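Local coordinates for putative DNA ligase-like protein Rv0938/MT0965 (Mycobacterium tuberculosis, PDB 2IRU) that forms the polymerase domain of LigD, which with Ku probably repairs DNA double-strand breaks by non-homologous end joining, filling gaps before resealing, at residues Thr92-Asp97 with Leu102-Gln107; Ala153-Ala158 with Ala212-Thr217. One frame throughout, in Å; residues are numbered along the deposited sequence.

Interaction 1 of 2, residues Thr92-Asp97 with Leu102-Gln107; sequences TYPIID and LAWIAQ
Ile96 drives its branched side chain against Leu102, Trp104 and Ile105, one face of the helix 99-107. The motif is a strand-turn-helix connection in the primase-polymerase domain. Strand 91-95 pairs antiparallel with strand 80-84, and the chain then turns into the helix.

The packing is tightest around Ile96, where two branches reach different partners. Its CG2 lies 3.8 Å from Leu102 CG and 3.9 Å from Leu102 CD2. CG1 stands beside the backbone N (chi1 -58°), and CD1 goes the other way, to the indole. This side chain crosses Trp104 at about a right angle. Ile47 of helix 29-47 also touches Ile96, and Leu44 touches Leu102. All five touching residues are buried.

The contact is looser at Pro94, whose CG comes no closer than 4.4 Å to Trp104 CZ3. Arg54 of strand 53-56 touches both of these residues. The solvent side begins at exposed Asp97, whose CB points away from the helix and whose OD2 is hydrogen-bonded to Ser80 OG.

Ile96 CD1 meets the edge of the indole near its plane, 4.0 Å from Trp104 CE3, and it also lies 4.1 Å from Ile105 CG1.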
ATOM      1  N   THR A  92       0.067 -14.019 -13.896  1.00  6.95           N
ATOM      2  CA  THR A  92      -0.249 -14.788 -12.709  1.00  6.24           C
ATOM      3  C   THR A  92       0.589 -14.237 -11.553  1.00  6.27           C
ATOM      4  O   THR A  92       1.802 -14.234 -11.621  1.00  5.92           O
ATOM      5  CB  THR A  92       0.065 -16.293 -12.922  1.00  7.11           C
ATOM      6  OG1 THR A  92      -0.754 -16.801 -13.991  1.00  6.56           O
ATOM      7  CG2 THR A  92      -0.199 -17.049 -11.631  1.00  7.67           C
ATOM      8  N   TYR A  93      -0.065 -13.708 -10.530  1.00  4.75           N
ATOM      9  CA  TYR A  93       0.611 -13.076  -9.394  1.00  6.36           C
ATOM     10  C   TYR A  93       0.644 -13.958  -8.157  1.00  5.04           C
ATOM     11  O   TYR A  93      -0.270 -14.758  -7.989  1.00  6.45           O
ATOM     12  CB  TYR A  93      -0.179 -11.846  -8.957  1.00  5.83           C
ATOM     13  CG  TYR A  93      -0.190 -10.665  -9.881  1.00  5.60           C
ATOM     14  CD1 TYR A  93       0.650  -9.574  -9.617  1.00  7.29           C
ATOM     15  CD2 TYR A  93      -1.097 -10.604 -10.957  1.00  7.56           C
ATOM     16  CE1 TYR A  93       0.597  -8.431 -10.421  1.00  7.52           C
ATOM     17  CE2 TYR A  93      -1.137  -9.472 -11.774  1.00  8.89           C
ATOM     18  CZ  TYR A  93      -0.284  -8.405 -11.489  1.00  8.93           C
ATOM     19  OH  TYR A  93      -0.343  -7.273 -12.284  1.00 10.84           O
ATOM     20  N   PRO A  94       1.628 -13.734  -7.233  1.00  5.59           N
ATOM     21  CA  PRO A  94       1.547 -14.396  -5.925  1.00  5.96           C
ATOM     22  C   PRO A  94       0.479 -13.657  -5.117  1.00  6.33           C
ATOM     23  O   PRO A  94       0.218 -12.490  -5.374  1.00  7.15           O
ATOM     24  CB  PRO A  94       2.919 -14.126  -5.286  1.00  4.41           C
ATOM     25  CG  PRO A  94       3.438 -12.855  -5.979  1.00  4.22           C
ATOM     26  CD  PRO A  94       2.747 -12.772  -7.333  1.00  5.40           C
ATOM     27  N   ILE A  95      -0.158 -14.350  -4.204  1.00  6.53           N
ATOM     28  CA  ILE A  95      -1.022 -13.717  -3.189  1.00  7.59           C
ATOM     29  C   ILE A  95      -0.297 -14.045  -1.876  1.00  8.49           C
ATOM     30  O   ILE A  95      -0.075 -15.198  -1.570  1.00  9.26           O
ATOM     31  CB  ILE A  95      -2.435 -14.337  -3.196  1.00  8.15           C
ATOM     32  CG1 ILE A  95      -3.150 -14.085  -4.539  1.00  5.85           C
ATOM     33  CG2 ILE A  95      -3.258 -13.840  -1.947  1.00  9.47           C
ATOM     34  CD1 ILE A  95      -4.322 -14.999  -4.737  1.00  6.86           C
ATOM     35  N   ILE A  96       0.065 -13.020  -1.120  1.00  7.88           N
ATOM     36  CA  ILE A  96       0.793 -13.233   0.132  1.00  8.61           C
ATOM     37  C   ILE A  96      -0.245 -13.301   1.228  1.00  8.70           C
ATOM     38  O   ILE A  96      -0.996 -12.344   1.423  1.00  8.46           O
ATOM     39  CB  ILE A  96       1.791 -12.078   0.365  1.00  7.94           C
ATOM     40  CG1 ILE A  96       2.774 -11.989  -0.835  1.00  7.94           C
ATOM     41  CG2 ILE A  96       2.477 -12.229   1.705  1.00  7.93           C
ATOM     42  CD1 ILE A  96       3.651 -13.220  -1.086  1.00  9.20           C
ATOM     43  N   ASP A  97      -0.314 -14.459   1.893  1.00  8.53           N
ATOM     44  CA  ASP A  97      -1.418 -14.746   2.822  1.00  8.97           C
ATOM     45  C   ASP A  97      -0.959 -15.549   4.031  1.00  8.11           C
ATOM     46  O   ASP A  97      -1.788 -16.092   4.772  1.00  8.67           O
ATOM     47  CB  ASP A  97      -2.598 -15.436   2.089  1.00  8.54           C
ATOM     48  CG  ASP A  97      -2.183 -16.716   1.359  1.00  9.67           C
ATOM     49  OD1 ASP A  97      -1.048 -17.231   1.578  1.00  8.07           O
ATOM     50  OD2 ASP A  97      -3.023 -17.235   0.552  1.00 12.86           O
ATOM     51  N   LEU A 102       5.602 -13.633   3.641  1.00  5.80           N
ATOM     52  CA  LEU A 102       6.338 -12.386   3.889  1.00  6.53           C
ATOM     53  C   LEU A 102       7.833 -12.657   4.135  1.00  7.47           C
ATOM     54  O   LEU A 102       8.667 -11.827   3.786  1.00  7.21           O
ATOM     55  CB  LEU A 102       5.727 -11.608   5.048  1.00  6.81           C
ATOM     56  CG  LEU A 102       4.424 -10.906   4.692  1.00  8.76           C
ATOM     57  CD1 LEU A 102       3.667 -10.452   5.917  1.00 10.54           C
ATOM     58  CD2 LEU A 102       4.642  -9.733   3.729  1.00  6.40           C
ATOM     59  N   ALA A 103       8.150 -13.795   4.746  1.00  7.33           N
ATOM     60  CA  ALA A 103       9.561 -14.223   4.814  1.00  6.87           C
ATOM     61  C   ALA A 103      10.183 -14.344   3.398  1.00  6.71           C
ATOM     62  O   ALA A 103      11.344 -13.965   3.171  1.00  6.11           O
ATOM     63  CB  ALA A 103       9.699 -15.498   5.606  1.00  6.88           C
ATOM     64  N   TRP A 104       9.411 -14.892   2.448  1.00  6.02           N
ATOM     65  CA  TRP A 104       9.853 -14.987   1.034  1.00  6.54           C
ATOM     66  C   TRP A 104      10.033 -13.572   0.454  1.00  7.02           C
ATOM     67  O   TRP A 104      11.044 -13.270  -0.176  1.00  6.02           O
ATOM     68  CB  TRP A 104       8.809 -15.779   0.211  1.00  6.89           C
ATOM     69  CG  TRP A 104       9.137 -15.822  -1.230  1.00  6.73           C
ATOM     70  CD1 TRP A 104      10.188 -16.491  -1.827  1.00  8.94           C
ATOM     71  CD2 TRP A 104       8.494 -15.074  -2.267  1.00  9.34           C
ATOM     72  NE1 TRP A 104      10.182 -16.251  -3.184  1.00  8.54           N
ATOM     73  CE2 TRP A 104       9.148 -15.397  -3.482  1.00  9.08           C
ATOM     74  CE3 TRP A 104       7.381 -14.206  -2.296  1.00  9.40           C
ATOM     75  CZ2 TRP A 104       8.744 -14.844  -4.716  1.00  8.80           C
ATOM     76  CZ3 TRP A 104       6.973 -13.661  -3.492  1.00  9.35           C
ATOM     77  CH2 TRP A 104       7.644 -13.996  -4.709  1.00  9.94           C
ATOM     78  N   ILE A 105       9.092 -12.671   0.733  1.00  6.74           N
ATOM     79  CA  ILE A 105       9.221 -11.281   0.300  1.00  7.39           C
ATOM     80  C   ILE A 105      10.575 -10.693   0.800  1.00  6.80           C
ATOM     81  O   ILE A 105      11.327 -10.090   0.029  1.00  8.20           O
ATOM     82  CB  ILE A 105       8.038 -10.481   0.828  1.00  7.62           C
ATOM     83  CG1 ILE A 105       6.781 -10.797  -0.022  1.00  8.88           C
ATOM     84  CG2 ILE A 105       8.360  -8.973   0.876  1.00  7.64           C
ATOM     85  CD1 ILE A 105       6.872 -10.332  -1.482  1.00  9.37           C
ATOM     86  N   ALA A 106      10.895 -10.922   2.064  1.00  6.39           N
ATOM     87  CA  ALA A 106      12.140 -10.405   2.634  1.00  8.08           C
ATOM     88  C   ALA A 106      13.350 -11.059   1.986  1.00  7.21           C
ATOM     89  O   ALA A 106      14.289 -10.383   1.609  1.00  7.08           O
ATOM     90  CB  ALA A 106      12.151 -10.672   4.113  1.00  8.28           C
ATOM     91  N   GLN A 107      13.312 -12.390   1.842  1.00  6.04           N
ATOM     92  CA  GLN A 107      14.414 -13.105   1.238  1.00  6.56           C
ATOM     93  C   GLN A 107      14.702 -12.634  -0.226  1.00  6.49           C
ATOM     94  O   GLN A 107      15.858 -12.610  -0.670  1.00  7.91           O
ATOM     95  CB  GLN A 107      14.166 -14.620   1.327  1.00  7.21           C
ATOM     96  CG  GLN A 107      15.054 -15.466   0.391  1.00  6.40           C
ATOM     97  CD  GLN A 107      16.554 -15.273   0.589  1.00  7.20           C
ATOM     98  OE1 GLN A 107      17.023 -14.696   1.585  1.00  6.26           O
ATOM     99  NE2 GLN A 107      17.331 -15.775  -0.376  1.00  6.71           N
TER

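Interaction 2 of 2, residues Ala153-Ala158 with Ala212-Thr217; sequences AEVARA and ALVTST
Val155 straddles Val214 with both its methyls. Val214 CG2 lies 3.6 Å from Val155 CG1 and 3.7 Å from Val155 CG2, so a single methyl is met by the whole fork. The two side chains run at a slant to each other. Val214 CG1 is anti to the backbone N (chi1 166°), which leaves CG2 beside that N and facing the helix. Val155 CG2 also comes within 4.1 Å of the carbonyl oxygen Leu213 O, which accepts a weak hydrogen bond from Gln151 NE2.

This is helix-on-sheet packing in the primase-polymerase domain. Helix 149-164 lies against the large mixed sheet, and strand 214-215 runs parallel to strand 227-230 within it. Val155 also touches Val227 and Val229 of that neighbouring strand, and Leu206 of helix 192-209 touches both Val155 and Val214. The side chain of Leu141, a residue that probably binds substrate, is about 4 Å from that of Val155.

The edge of the contact is looser. Glu154 extends fully, yet its OE1 stays 4.5 Å from Leu213 CD1. Beyond Val214 the chain makes a weak ST turn, with Thr217 N donating to Thr215 OG1 over 3.3 Å.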
ATOM      1  N   ALA A 153      -2.896  17.974   6.029  1.00 18.06           N
ATOM      2  CA  ALA A 153      -3.760  17.427   7.075  1.00 17.80           C
ATOM      3  C   ALA A 153      -5.178  17.925   6.926  1.00 17.82           C
ATOM      4  O   ALA A 153      -6.121  17.139   7.053  1.00 17.08           O
ATOM      5  CB  ALA A 153      -3.213  17.791   8.479  1.00 17.02           C
ATOM      6  N   GLU A 154      -5.326  19.237   6.691  1.00 16.82           N
ATOM      7  CA  GLU A 154      -6.638  19.829   6.490  1.00 16.93           C
ATOM      8  C   GLU A 154      -7.301  19.186   5.285  1.00 14.94           C
ATOM      9  O   GLU A 154      -8.492  18.871   5.338  1.00 15.69           O
ATOM     10  CB  GLU A 154      -6.566  21.342   6.300  1.00 16.58           C
ATOM     11  CG  GLU A 154      -7.931  21.934   5.925  1.00 17.98           C
ATOM     12  CD  GLU A 154      -7.923  23.455   5.728  1.00 18.76           C
ATOM     13  OE1 GLU A 154      -6.848  24.087   5.803  1.00 20.00           O
ATOM     14  OE2 GLU A 154      -9.025  23.999   5.494  1.00 19.98           O
ATOM     15  N   VAL A 155      -6.533  18.992   4.204  1.00 14.47           N
ATOM     16  CA  VAL A 155      -7.087  18.348   3.011  1.00 13.22           C
ATOM     17  C   VAL A 155      -7.499  16.899   3.349  1.00 13.18           C
ATOM     18  O   VAL A 155      -8.591  16.473   2.983  1.00 13.61           O
ATOM     19  CB  VAL A 155      -6.147  18.438   1.773  1.00 13.06           C
ATOM     20  CG1 VAL A 155      -6.696  17.615   0.583  1.00 13.57           C
ATOM     21  CG2 VAL A 155      -5.950  19.929   1.365  1.00 11.85           C
ATOM     22  N   ALA A 156      -6.658  16.159   4.074  1.00 13.07           N
ATOM     23  CA  ALA A 156      -7.062  14.797   4.488  1.00 13.12           C
ATOM     24  C   ALA A 156      -8.361  14.761   5.298  1.00 13.15           C
ATOM     25  O   ALA A 156      -9.245  13.911   5.034  1.00 12.58           O
ATOM     26  CB  ALA A 156      -5.926  14.080   5.235  1.00 14.18           C
ATOM     27  N   ARG A 157      -8.467  15.677   6.265  1.00 13.23           N
ATOM     28  CA  ARG A 157      -9.651  15.760   7.126  1.00 13.89           C
ATOM     29  C   ARG A 157     -10.877  16.112   6.289  1.00 13.56           C
ATOM     30  O   ARG A 157     -11.987  15.649   6.564  1.00 14.30           O
ATOM     31  CB  ARG A 157      -9.431  16.732   8.295  1.00 13.28           C
ATOM     32  CG  ARG A 157      -8.448  16.223   9.366  1.00 14.19           C
ATOM     33  CD  ARG A 157      -8.410  17.140  10.593  1.00 15.71           C
ATOM     34  NE  ARG A 157      -8.152  18.527  10.219  1.00 18.08           N
ATOM     35  CZ  ARG A 157      -6.950  19.096  10.188  1.00 19.03           C
ATOM     36  NH1 ARG A 157      -5.865  18.404  10.520  1.00 20.65           N
ATOM     37  NH2 ARG A 157      -6.849  20.384   9.841  1.00 21.22           N
ATOM     38  N   ALA A 158     -10.670  16.925   5.252  1.00 13.80           N
ATOM     39  CA  ALA A 158     -11.750  17.271   4.326  1.00 14.35           C
ATOM     40  C   ALA A 158     -12.234  16.088   3.489  1.00 14.09           C
ATOM     41  O   ALA A 158     -13.451  15.926   3.264  1.00 15.13           O
ATOM     42  CB  ALA A 158     -11.336  18.448   3.453  1.00 14.31           C
ATOM     43  N   ALA A 212      -8.170  26.623  -4.238  1.00  7.86           N
ATOM     44  CA  ALA A 212      -6.825  27.165  -3.984  1.00  8.05           C
ATOM     45  C   ALA A 212      -5.881  26.121  -3.376  1.00  8.28           C
ATOM     46  O   ALA A 212      -4.643  26.255  -3.471  1.00  7.85           O
ATOM     47  CB  ALA A 212      -6.916  28.352  -3.042  1.00  7.20           C
ATOM     48  N   LEU A 213      -6.467  25.083  -2.766  1.00  8.39           N
ATOM     49  CA  LEU A 213      -5.701  24.157  -1.916  1.00 10.11           C
ATOM     50  C   LEU A 213      -5.660  22.738  -2.440  1.00 10.03           C
ATOM     51  O   LEU A 213      -4.789  21.938  -2.051  1.00  9.82           O
ATOM     52  CB  LEU A 213      -6.311  24.130  -0.510  1.00 10.91           C
ATOM     53  CG  LEU A 213      -6.543  25.495   0.137  1.00 13.24           C
ATOM     54  CD1 LEU A 213      -7.154  25.360   1.518  1.00 16.08           C
ATOM     55  CD2 LEU A 213      -5.249  26.339   0.187  1.00 15.36           C
ATOM     56  N   VAL A 214      -6.621  22.430  -3.306  1.00  9.55           N
ATOM     57  CA  VAL A 214      -6.765  21.063  -3.854  1.00 10.45           C
ATOM     58  C   VAL A 214      -6.889  21.035  -5.365  1.00 10.51           C
ATOM     59  O   VAL A 214      -7.600  21.863  -5.964  1.00 10.24           O
ATOM     60  CB  VAL A 214      -8.044  20.387  -3.257  1.00 10.72           C
ATOM     61  CG1 VAL A 214      -8.434  19.120  -4.040  1.00  9.61           C
ATOM     62  CG2 VAL A 214      -7.841  20.088  -1.790  1.00 10.51           C
ATOM     63  N   THR A 215      -6.218  20.051  -5.984  1.00 11.80           N
ATOM     64  CA  THR A 215      -6.497  19.739  -7.394  1.00 13.14           C
ATOM     65  C   THR A 215      -6.868  18.252  -7.540  1.00 13.27           C
ATOM     66  O   THR A 215      -6.396  17.411  -6.784  1.00 12.22           O
ATOM     67  CB  THR A 215      -5.314  20.117  -8.361  1.00 13.83           C
ATOM     68  OG1 THR A 215      -5.714  19.873  -9.721  1.00 16.00           O
ATOM     69  CG2 THR A 215      -4.032  19.315  -8.048  1.00 14.10           C
ATOM     70  N   SER A 216      -7.737  17.962  -8.507  1.00 14.71           N
ATOM     71  CA  SER A 216      -8.162  16.580  -8.802  1.00 16.04           C
ATOM     72  C   SER A 216      -7.578  16.071 -10.122  1.00 17.76           C
ATOM     73  O   SER A 216      -7.911  14.953 -10.565  1.00 16.56           O
ATOM     74  CB  SER A 216      -9.686  16.502  -8.902  1.00 15.97           C
ATOM     75  OG  SER A 216     -10.178  17.234 -10.028  1.00 15.57           O
ATOM     76  N   THR A 217      -6.759  16.901 -10.767  1.00 19.50           N
ATOM     77  CA  THR A 217      -6.105  16.513 -12.016  1.00 22.87           C
ATOM     78  C   THR A 217      -4.581  16.546 -11.894  1.00 24.36           C
ATOM     79  O   THR A 217      -4.022  17.228 -11.028  1.00 23.96           O
ATOM     80  CB  THR A 217      -6.560  17.393 -13.198  1.00 22.90           C
ATOM     81  OG1 THR A 217      -6.217  18.762 -12.948  1.00 23.91           O
ATOM     82  CG2 THR A 217      -8.058  17.288 -13.392  1.00 23.55           C
TER

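Overall arrangement
Interactions 1 and 2 lie on opposite sides of the chain's centre, with centres about 35 Å apart, and do not touch. They share no helix or strand. Interaction 1 closes a short local link, with four residues between its segments. Interaction 2 joins segments separated by 53 residues, which include helix 192-209. All the touching residues of interaction 1 are buried. Interaction 2 has a buried pair of valines and a more exposed edge. Both contacts are apolar at heart. Interaction 1 sets an indole among aliphatic side chains, with Ile96 at its edge and Pro94 also against it, whereas interaction 2 is aliphatic and adds a carboxylate and a backbone carbonyl at its margin.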